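Local atomic coordinates of CymD (Pseudomonas putida, PDB entry 6Z34), a protein that forms an outer-membrane channel of the FadL family for the uptake of monoaromatic hydrocarbons. Residues K233-T244 with M278-E289; R334-A343 with A355-N364. All blocks are in the same frame, centred on the assembly; numbering follows the deposited sequence.

Contact 1. Residues K233-T244 with M278-E289; sequences KTRVGIVYNFKT and MPASLVAGISHE
Arg235 and Ser287 exchange both backbone hydrogen bonds, and so do Gly237 with Gly285, Val239 with Val283 and Asn241 with Ser281. The strands are antiparallel, their axes at 161°.

The face of Val236, Ile238 and Tyr240 carries apolar contacts. Ile238 CG1 lies anti to the backbone N (chi1 177°), and the bend at chi2 brings CD1 to Leu282 CD1 at 3.5 Å. Ala284 CB touches the same methyl. Leu282 CD1 also meets the Tyr240 ring at its edge, 3.9 Å from Tyr240 CD1. On the other face Val239 and Val283 lie side by side.

Thr234 and His288 continue the first face at one end. Thr234 OG1 and His288 ND1 share a very short 2.5 Å hydrogen bond, its exact length doubtful, with OG1 at the ring edge. At that end too, from the opposite face, Arg235 NH2 forms a long, weak salt bridge to Glu289 OE2, 3.5 Å, the guanidinium and carboxylate planes 57° apart. A water links Arg235 NH1 to Glu289 OE2, and NH1 also bonds Ala22 O.

The chemistry is that of a beta-barrel wall: apolar Ile238 and Leu282 on one face, consistent with facing lipid, and on the other the charged Arg235, which ties the wall to the chain near Ala22.

Contact 2. Residues R334-A343 with A355-N364; sequences RDTNVYSLGA and AGVHYAQLAN
Tyr339 and Tyr359 form a hydrogen-bonded antiparallel pair, joined by two backbone bonds. Asn337 with Gln361, Leu341 with Val357 and Ala343 with Ala355 are paired in the same way. The strand axes run at 173°. Gly342 and Gly356 face each other with CA atoms 3.8 Å apart; a CB on Gly342 would clash with Ala355 O.

Aromatic and apolar contacts follow. The tyrosine side chains lie alongside, with Tyr359 CD1 at the edge of the Tyr339 ring, 3.8 Å from Tyr339 CD2. On the opposite face Val338 CG2 touches Ala360 CB at 3.8 Å. A chi1 of 177° turns the His358 ring away from its own backbone N. Its NE2 comes close to Val338 CG1, an oblique approach whose very short spacing is doubtful. Ser340 OG lies at the ring edge, 3.8 Å from His358 CD2, and hydrogen-bonds Gly17 O. An alanine in place of His358 would probably open a gap beside Val338 CG1 and Ser340, leaving that methyl without the ring as neighbour.

Asp335 OD2 makes a salt bridge to Arg302, and OD1 bonds Ser306. The pair belongs to a beta hairpin in the barrel wall. Strand 294-303 flanks it beside strand 336-347, and strand 378-388 beside strand 351-362.

Overall arrangement
Contacts 1 and 2 are separate pairings in the barrel wall, in series along the chain. Their centres are 13 Å apart, and their nearest atoms about 7 Å apart, so they do not touch. Strand 294-303 fills the interval. It pairs with strand 281-289 of contact 1 on one edge and with strand 336-347 of contact 2 on the other. Contact 1 joins segments 34 residues apart at their closest ends, whereas contact 2 is a local hairpin. Both reach residues near the N terminus, through Arg235 and Ser340. In FadL relatives this N-terminal part lies inside the barrel, so these faces probably look inward.

Contact 1. Residues K233-T244 with M278-E289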
loop_
_atom_site.group_PDB
_atom_site.type_symbol
_atom_site.label_atom_id
_atom_site.label_comp_id
_atom_site.label_asym_id
_atom_site.label_seq_id
_atom_site.Cartn_x
_atom_site.Cartn_y
_atom_site.Cartn_z
ATOM N N LYS A 233 32.282 -1.347 1.952
ATOM C CA LYS A 233 31.386 -2.204 1.190
ATOM C C LYS A 233 30.003 -2.355 1.822
ATOM O O LYS A 233 29.092 -2.879 1.170
ATOM C CB LYS A 233 32.020 -3.589 1.000
ATOM C CG LYS A 233 33.465 -3.519 0.548
ATOM C CD LYS A 233 33.797 -4.568 -0.496
ATOM C CE LYS A 233 33.914 -5.950 0.107
ATOM N NZ LYS A 233 34.426 -6.931 -0.902
ATOM N N THR A 234 29.815 -1.907 3.059
ATOM C CA THR A 234 28.605 -2.193 3.810
ATOM C C THR A 234 27.961 -0.889 4.241
ATOM O O THR A 234 28.568 -0.106 4.979
ATOM C CB THR A 234 28.900 -3.070 5.026
ATOM O OG1 THR A 234 29.150 -4.412 4.586
ATOM C CG2 THR A 234 27.704 -3.073 5.969
ATOM N N ARG A 235 26.742 -0.658 3.765
ATOM C CA ARG A 235 25.941 0.494 4.137
ATOM C C ARG A 235 24.768 0.000 4.965
ATOM O O ARG A 235 24.223 -1.078 4.704
ATOM C CB ARG A 235 25.452 1.244 2.882
ATOM C CG ARG A 235 24.646 2.519 3.136
ATOM C CD ARG A 235 24.224 3.173 1.818
ATOM N NE ARG A 235 25.277 3.118 0.808
ATOM C CZ ARG A 235 25.221 2.384 -0.302
ATOM N NH1 ARG A 235 24.155 1.631 -0.555
ATOM N NH2 ARG A 235 26.237 2.401 -1.158
ATOM N N VAL A 236 24.404 0.764 5.986
ATOM C CA VAL A 236 23.250 0.418 6.801
ATOM C C VAL A 236 22.237 1.556 6.691
ATOM O O VAL A 236 22.606 2.726 6.519
ATOM C CB VAL A 236 23.670 0.122 8.264
ATOM C CG1 VAL A 236 24.307 1.321 8.908
ATOM C CG2 VAL A 236 22.486 -0.332 9.078
ATOM N N GLY A 237 20.956 1.201 6.729
ATOM C CA GLY A 237 19.887 2.169 6.542
ATOM C C GLY A 237 18.730 1.905 7.486
ATOM O O GLY A 237 18.418 0.757 7.826
ATOM N N ILE A 238 18.095 2.989 7.919
ATOM C CA ILE A 238 16.968 2.904 8.844
ATOM C C ILE A 238 15.962 3.976 8.459
ATOM O O ILE A 238 16.335 5.132 8.223
ATOM C CB ILE A 238 17.417 3.068 10.321
ATOM C CG1 ILE A 238 16.232 3.063 11.274
ATOM C CG2 ILE A 238 18.111 4.365 10.566
ATOM C CD1 ILE A 238 15.650 1.722 11.499
ATOM N N VAL A 239 14.683 3.596 8.381
ATOM C CA VAL A 239 13.638 4.568 8.076
ATOM C C VAL A 239 12.414 4.276 8.923
ATOM O O VAL A 239 11.981 3.125 9.046
ATOM C CB VAL A 239 13.279 4.607 6.569
ATOM C CG1 VAL A 239 12.817 3.248 6.068
ATOM C CG2 VAL A 239 12.206 5.663 6.315
ATOM N N TYR A 240 11.859 5.331 9.509
ATOM C CA TYR A 240 10.590 5.269 10.214
ATOM C C TYR A 240 9.493 5.900 9.364
ATOM O O TYR A 240 9.588 7.068 8.969
ATOM C CB TYR A 240 10.681 5.962 11.565
ATOM C CG TYR A 240 9.436 5.778 12.407
ATOM C CD1 TYR A 240 9.183 4.573 13.059
ATOM C CD2 TYR A 240 8.522 6.815 12.565
ATOM C CE1 TYR A 240 8.041 4.406 13.851
ATOM C CE2 TYR A 240 7.387 6.658 13.353
ATOM C CZ TYR A 240 7.151 5.457 13.988
ATOM O OH TYR A 240 6.021 5.340 14.758
ATOM N N ASN A 241 8.449 5.129 9.102
ATOM C CA ASN A 241 7.314 5.574 8.311
ATOM C C ASN A 241 6.195 5.981 9.267
ATOM O O ASN A 241 5.819 5.208 10.152
ATOM C CB ASN A 241 6.881 4.452 7.371
ATOM C CG ASN A 241 6.092 4.952 6.197
ATOM O OD1 ASN A 241 6.597 4.979 5.080
ATOM N ND2 ASN A 241 4.838 5.333 6.430
ATOM N N PHE A 242 5.704 7.205 9.124
ATOM C CA PHE A 242 4.737 7.735 10.073
ATOM C C PHE A 242 3.369 7.099 9.868
ATOM O O PHE A 242 3.073 6.550 8.808
ATOM C CB PHE A 242 4.597 9.247 9.924
ATOM C CG PHE A 242 5.874 9.994 10.098
ATOM C CD1 PHE A 242 6.820 9.571 11.008
ATOM C CD2 PHE A 242 6.123 11.133 9.360
ATOM C CE1 PHE A 242 7.998 10.272 11.175
ATOM C CE2 PHE A 242 7.307 11.842 9.524
ATOM C CZ PHE A 242 8.238 11.411 10.426
ATOM N N LYS A 243 2.528 7.183 10.906
ATOM C CA LYS A 243 1.138 6.777 10.764
ATOM C C LYS A 243 0.410 7.753 9.849
ATOM O O LYS A 243 0.473 8.971 10.047
ATOM C CB LYS A 243 0.442 6.710 12.123
ATOM C CG LYS A 243 1.206 5.943 13.176
ATOM C CD LYS A 243 0.328 5.610 14.360
ATOM C CE LYS A 243 1.138 5.585 15.641
ATOM N NZ LYS A 243 0.308 5.159 16.800
ATOM N N THR A 244 -0.275 7.225 8.842
ATOM C CA THR A 244 -0.965 8.081 7.885
ATOM C C THR A 244 -2.330 8.443 8.450
ATOM O O THR A 244 -3.156 7.559 8.685
ATOM C CB THR A 244 -1.111 7.378 6.533
ATOM O OG1 THR A 244 0.171 6.893 6.081
ATOM C CG2 THR A 244 -1.685 8.330 5.503
ATOM N N MET A 278 -3.516 4.497 8.814
ATOM C CA MET A 278 -2.558 3.492 8.397
ATOM C C MET A 278 -1.409 3.463 9.397
ATOM O O MET A 278 -1.061 4.503 9.973
ATOM C CB MET A 278 -2.056 3.767 6.985
ATOM C CG MET A 278 -3.122 4.366 6.123
ATOM S SD MET A 278 -2.709 4.134 4.405
ATOM C CE MET A 278 -3.320 2.487 4.075
ATOM N N PRO A 279 -0.860 2.295 9.692
ATOM C CA PRO A 279 0.098 2.203 10.782
ATOM C C PRO A 279 1.477 2.676 10.362
ATOM O O PRO A 279 1.882 2.554 9.205
ATOM C CB PRO A 279 0.099 0.708 11.117
ATOM C CG PRO A 279 -0.229 0.052 9.812
ATOM C CD PRO A 279 -1.111 0.992 9.052
ATOM N N ALA A 280 2.179 3.242 11.339
ATOM C CA ALA A 280 3.616 3.452 11.314
ATOM C C ALA A 280 4.345 2.172 10.945
ATOM O O ALA A 280 3.792 1.083 11.094
ATOM C CB ALA A 280 4.097 3.944 12.680
ATOM N N SER A 281 5.578 2.290 10.446
ATOM C CA SER A 281 6.429 1.120 10.282
ATOM C C SER A 281 7.882 1.538 10.411
ATOM O O SER A 281 8.248 2.693 10.195
ATOM C CB SER A 281 6.196 0.392 8.953
ATOM O OG SER A 281 6.322 1.276 7.856
ATOM N N LEU A 282 8.701 0.574 10.790
ATOM C CA LEU A 282 10.125 0.776 10.971
ATOM C C LEU A 282 10.833 -0.231 10.090
ATOM O O LEU A 282 10.552 -1.430 10.178
ATOM C CB LEU A 282 10.528 0.599 12.435
ATOM C CG LEU A 282 12.012 0.845 12.728
ATOM C CD1 LEU A 282 12.375 2.336 12.604
ATOM C CD2 LEU A 282 12.373 0.307 14.103
ATOM N N VAL A 283 11.727 0.257 9.228
ATOM C CA VAL A 283 12.529 -0.594 8.358
ATOM C C VAL A 283 13.994 -0.360 8.679
ATOM O O VAL A 283 14.477 0.778 8.619
ATOM C CB VAL A 283 12.258 -0.310 6.876
ATOM C CG1 VAL A 283 13.063 -1.267 6.010
ATOM C CG2 VAL A 283 10.770 -0.409 6.584
ATOM N N ALA A 284 14.701 -1.430 9.012
ATOM C CA ALA A 284 16.143 -1.409 9.186
ATOM C C ALA A 284 16.755 -2.402 8.213
ATOM O O ALA A 284 16.209 -3.495 8.000
ATOM C CB ALA A 284 16.547 -1.766 10.616
ATOM N N GLY A 285 17.878 -2.021 7.612
ATOM C CA GLY A 285 18.443 -2.923 6.630
ATOM C C GLY A 285 19.886 -2.600 6.309
ATOM O O GLY A 285 20.472 -1.633 6.809
ATOM N N ILE A 286 20.448 -3.429 5.443
ATOM C CA ILE A 286 21.863 -3.366 5.141
ATOM C C ILE A 286 22.052 -3.747 3.683
ATOM O O ILE A 286 21.310 -4.573 3.137
ATOM C CB ILE A 286 22.651 -4.289 6.092
ATOM C CG1 ILE A 286 24.107 -4.401 5.686
ATOM C CG2 ILE A 286 22.054 -5.643 6.085
ATOM C CD1 ILE A 286 24.897 -5.220 6.678
ATOM N N SER A 287 23.032 -3.094 3.048
ATOM C CA SER A 287 23.478 -3.395 1.695
ATOM C C SER A 287 24.982 -3.647 1.699
ATOM O O SER A 287 25.748 -2.873 2.285
ATOM C CB SER A 287 23.176 -2.245 0.742
ATOM O OG SER A 287 23.577 -2.594 -0.566
ATOM N N HIS A 288 25.401 -4.714 1.025
ATOM C CA HIS A 288 26.800 -5.102 0.945
ATOM C C HIS A 288 27.149 -5.274 -0.522
ATOM O O HIS A 288 26.565 -6.119 -1.206
ATOM C CB HIS A 288 27.076 -6.393 1.727
ATOM C CG HIS A 288 28.530 -6.724 1.844
ATOM N ND1 HIS A 288 29.388 -6.030 2.671
ATOM C CD2 HIS A 288 29.283 -7.666 1.227
ATOM C CE1 HIS A 288 30.605 -6.534 2.560
ATOM N NE2 HIS A 288 30.567 -7.529 1.692
ATOM N N GLU A 289 28.078 -4.467 -1.004
ATOM C CA GLU A 289 28.443 -4.447 -2.412
ATOM C C GLU A 289 29.851 -5.026 -2.520
ATOM O O GLU A 289 30.836 -4.317 -2.322
ATOM C CB GLU A 289 28.342 -3.019 -2.971
ATOM C CG GLU A 289 26.904 -2.560 -3.175
ATOM C CD GLU A 289 26.723 -1.041 -3.204
ATOM O OE1 GLU A 289 27.671 -0.318 -3.579
ATOM O OE2 GLU A 289 25.613 -0.575 -2.852
HETATM O O HOH W 1 23.173 1.298 -3.140
#

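Contact 2. Residues R334-A343 with A355-N364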
loop_
_atom_site.group_PDB
_atom_site.type_symbol
_atom_site.label_atom_id
_atom_site.label_comp_id
_atom_site.label_asym_id
_atom_site.label_seq_id
_atom_site.Cartn_x
_atom_site.Cartn_y
_atom_site.Cartn_z
ATOM N N ARG A 334 -2.489 -7.362 14.874
ATOM C CA ARG A 334 -1.233 -7.461 15.600
ATOM C C ARG A 334 -0.100 -6.958 14.708
ATOM O O ARG A 334 -0.260 -6.807 13.495
ATOM C CB ARG A 334 -0.985 -8.909 16.063
ATOM C CG ARG A 334 -2.180 -9.599 16.766
ATOM C CD ARG A 334 -3.276 -10.052 15.793
ATOM N NE ARG A 334 -4.437 -10.639 16.461
ATOM C CZ ARG A 334 -5.557 -9.975 16.736
ATOM N NH1 ARG A 334 -5.651 -8.694 16.419
ATOM N NH2 ARG A 334 -6.572 -10.586 17.341
ATOM N N ASP A 335 1.045 -6.676 15.322
ATOM C CA ASP A 335 2.181 -6.203 14.543
ATOM C C ASP A 335 2.583 -7.254 13.513
ATOM O O ASP A 335 2.276 -8.442 13.646
ATOM C CB ASP A 335 3.363 -5.863 15.456
ATOM C CG ASP A 335 3.148 -4.578 16.229
ATOM O OD1 ASP A 335 2.032 -4.012 16.140
ATOM O OD2 ASP A 335 4.079 -4.143 16.941
ATOM N N THR A 336 3.244 -6.797 12.458
ATOM C CA THR A 336 3.748 -7.660 11.401
ATOM C C THR A 336 5.247 -7.458 11.276
ATOM O O THR A 336 5.736 -6.329 11.367
ATOM C CB THR A 336 3.059 -7.365 10.061
ATOM O OG1 THR A 336 1.642 -7.500 10.219
ATOM C CG2 THR A 336 3.505 -8.349 9.004
ATOM N N ASN A 337 5.974 -8.562 11.119
ATOM C CA ASN A 337 7.381 -8.533 10.738
ATOM C C ASN A 337 7.505 -8.926 9.280
ATOM O O ASN A 337 6.780 -9.803 8.794
ATOM C CB ASN A 337 8.234 -9.485 11.571
ATOM C CG ASN A 337 8.266 -9.111 13.018
ATOM O OD1 ASN A 337 9.079 -8.299 13.438
ATOM N ND2 ASN A 337 7.409 -9.730 13.803
ATOM N N VAL A 338 8.421 -8.271 8.585
ATOM C CA VAL A 338 8.755 -8.634 7.220
ATOM C C VAL A 338 10.263 -8.723 7.110
ATOM O O VAL A 338 10.989 -7.873 7.641
ATOM C CB VAL A 338 8.186 -7.632 6.195
ATOM C CG1 VAL A 338 8.532 -8.085 4.792
ATOM C CG2 VAL A 338 6.675 -7.508 6.359
ATOM N N TYR A 339 10.726 -9.762 6.433
ATOM C CA TYR A 339 12.132 -9.949 6.129
ATOM C C TYR A 339 12.278 -9.982 4.622
ATOM O O TYR A 339 11.565 -10.740 3.955
ATOM C CB TYR A 339 12.667 -11.241 6.735
ATOM C CG TYR A 339 12.449 -11.369 8.217
ATOM C CD1 TYR A 339 13.376 -10.865 9.123
ATOM C CD2 TYR A 339 11.326 -12.024 8.717
ATOM C CE1 TYR A 339 13.187 -11.000 10.492
ATOM C CE2 TYR A 339 11.126 -12.166 10.080
ATOM C CZ TYR A 339 12.057 -11.649 10.961
ATOM O OH TYR A 339 11.855 -11.781 12.310
ATOM N N SER A 340 13.207 -9.175 4.098
ATOM C CA SER A 340 13.470 -9.058 2.666
ATOM C C SER A 340 14.940 -9.354 2.370
ATOM O O SER A 340 15.835 -8.774 2.995
ATOM C CB SER A 340 13.126 -7.648 2.146
ATOM O OG SER A 340 11.744 -7.358 2.243
ATOM N N LEU A 341 15.180 -10.199 1.368
ATOM C CA LEU A 341 16.520 -10.620 0.984
ATOM C C LEU A 341 16.591 -10.695 -0.531
ATOM O O LEU A 341 15.818 -11.440 -1.142
ATOM C CB LEU A 341 16.853 -11.992 1.598
ATOM C CG LEU A 341 18.152 -12.711 1.202
ATOM C CD1 LEU A 341 19.408 -11.858 1.479
ATOM C CD2 LEU A 341 18.254 -14.080 1.916
ATOM N N GLY A 342 17.526 -9.943 -1.138
ATOM C CA GLY A 342 17.741 -10.015 -2.572
ATOM C C GLY A 342 19.184 -9.781 -2.982
ATOM O O GLY A 342 20.025 -9.382 -2.173
ATOM N N ALA A 343 19.457 -10.018 -4.273
ATOM C CA ALA A 343 20.787 -9.859 -4.854
ATOM C C ALA A 343 20.689 -9.286 -6.263
ATOM O O ALA A 343 19.667 -9.425 -6.940
ATOM C CB ALA A 343 21.551 -11.185 -4.904
ATOM N N ALA A 355 17.229 -11.001 -7.973
ATOM C CA ALA A 355 16.378 -12.053 -7.420
ATOM C C ALA A 355 16.189 -11.786 -5.934
ATOM O O ALA A 355 17.044 -11.165 -5.299
ATOM C CB ALA A 355 16.961 -13.451 -7.642
ATOM N N GLY A 356 15.064 -12.245 -5.384
ATOM C CA GLY A 356 14.775 -11.939 -3.995
ATOM C C GLY A 356 13.786 -12.890 -3.365
ATOM O O GLY A 356 13.055 -13.611 -4.052
ATOM N N VAL A 357 13.768 -12.871 -2.031
ATOM C CA VAL A 357 12.833 -13.641 -1.229
ATOM C C VAL A 357 12.194 -12.707 -0.216
ATOM O O VAL A 357 12.868 -11.858 0.379
ATOM C CB VAL A 357 13.523 -14.819 -0.512
ATOM C CG1 VAL A 357 12.526 -15.578 0.330
ATOM C CG2 VAL A 357 14.155 -15.747 -1.515
ATOM N N HIS A 358 10.900 -12.889 0.005
ATOM C CA HIS A 358 10.124 -12.042 0.891
ATOM C C HIS A 358 9.338 -12.928 1.855
ATOM O O HIS A 358 8.749 -13.929 1.433
ATOM C CB HIS A 358 9.216 -11.161 0.041
ATOM C CG HIS A 358 8.301 -10.292 0.826
ATOM N ND1 HIS A 358 7.000 -10.644 1.108
ATOM C CD2 HIS A 358 8.497 -9.080 1.391
ATOM C CE1 HIS A 358 6.433 -9.685 1.814
ATOM N NE2 HIS A 358 7.317 -8.720 1.991
ATOM N N TYR A 359 9.347 -12.580 3.145
ATOM C CA TYR A 359 8.674 -13.379 4.173
ATOM C C TYR A 359 8.024 -12.442 5.182
ATOM O O TYR A 359 8.717 -11.702 5.894
ATOM C CB TYR A 359 9.647 -14.328 4.872
ATOM C CG TYR A 359 9.051 -15.146 6.011
ATOM C CD1 TYR A 359 8.921 -14.612 7.296
ATOM C CD2 TYR A 359 8.642 -16.456 5.811
ATOM C CE1 TYR A 359 8.397 -15.355 8.333
ATOM C CE2 TYR A 359 8.111 -17.203 6.845
ATOM C CZ TYR A 359 7.990 -16.647 8.097
ATOM O OH TYR A 359 7.455 -17.399 9.114
ATOM N N ALA A 360 6.699 -12.495 5.260
ATOM C CA ALA A 360 5.913 -11.668 6.164
ATOM C C ALA A 360 5.146 -12.561 7.135
ATOM O O ALA A 360 4.600 -13.598 6.746
ATOM C CB ALA A 360 4.949 -10.781 5.388
ATOM N N GLN A 361 5.116 -12.162 8.400
ATOM C CA GLN A 361 4.506 -12.978 9.439
ATOM C C GLN A 361 4.125 -12.082 10.605
ATOM O O GLN A 361 4.787 -11.075 10.869
ATOM C CB GLN A 361 5.464 -14.082 9.899
ATOM C CG GLN A 361 5.014 -14.857 11.113
ATOM C CD GLN A 361 3.774 -15.669 10.835
ATOM O OE1 GLN A 361 2.653 -15.156 10.869
ATOM N NE2 GLN A 361 3.970 -16.946 10.541
ATOM N N LEU A 362 3.053 -12.456 11.304
ATOM C CA LEU A 362 2.650 -11.720 12.492
ATOM C C LEU A 362 3.761 -11.766 13.542
ATOM O O LEU A 362 4.726 -12.532 13.443
ATOM C CB LEU A 362 1.331 -12.262 13.042
ATOM C CG LEU A 362 0.209 -12.300 11.999
ATOM C CD1 LEU A 362 -1.151 -12.457 12.655
ATOM C CD2 LEU A 362 0.221 -11.068 11.125
ATOM N N ALA A 363 3.621 -10.920 14.554
ATOM C CA ALA A 363 4.770 -10.470 15.320
ATOM C C ALA A 363 4.778 -11.025 16.736
ATOM O O ALA A 363 3.786 -11.551 17.245
ATOM C CB ALA A 363 4.815 -8.942 15.374
ATOM N N ASN A 364 5.936 -10.874 17.371
ATOM C CA ASN A 364 6.096 -11.220 18.769
ATOM C C ASN A 364 5.761 -10.012 19.632
ATOM O O ASN A 364 6.408 -8.966 19.488
ATOM C CB ASN A 364 7.512 -11.686 19.035
ATOM C CG ASN A 364 7.959 -12.743 18.054
ATOM O OD1 ASN A 364 7.261 -13.732 17.828
ATOM N ND2 ASN A 364 9.111 -12.522 17.433
#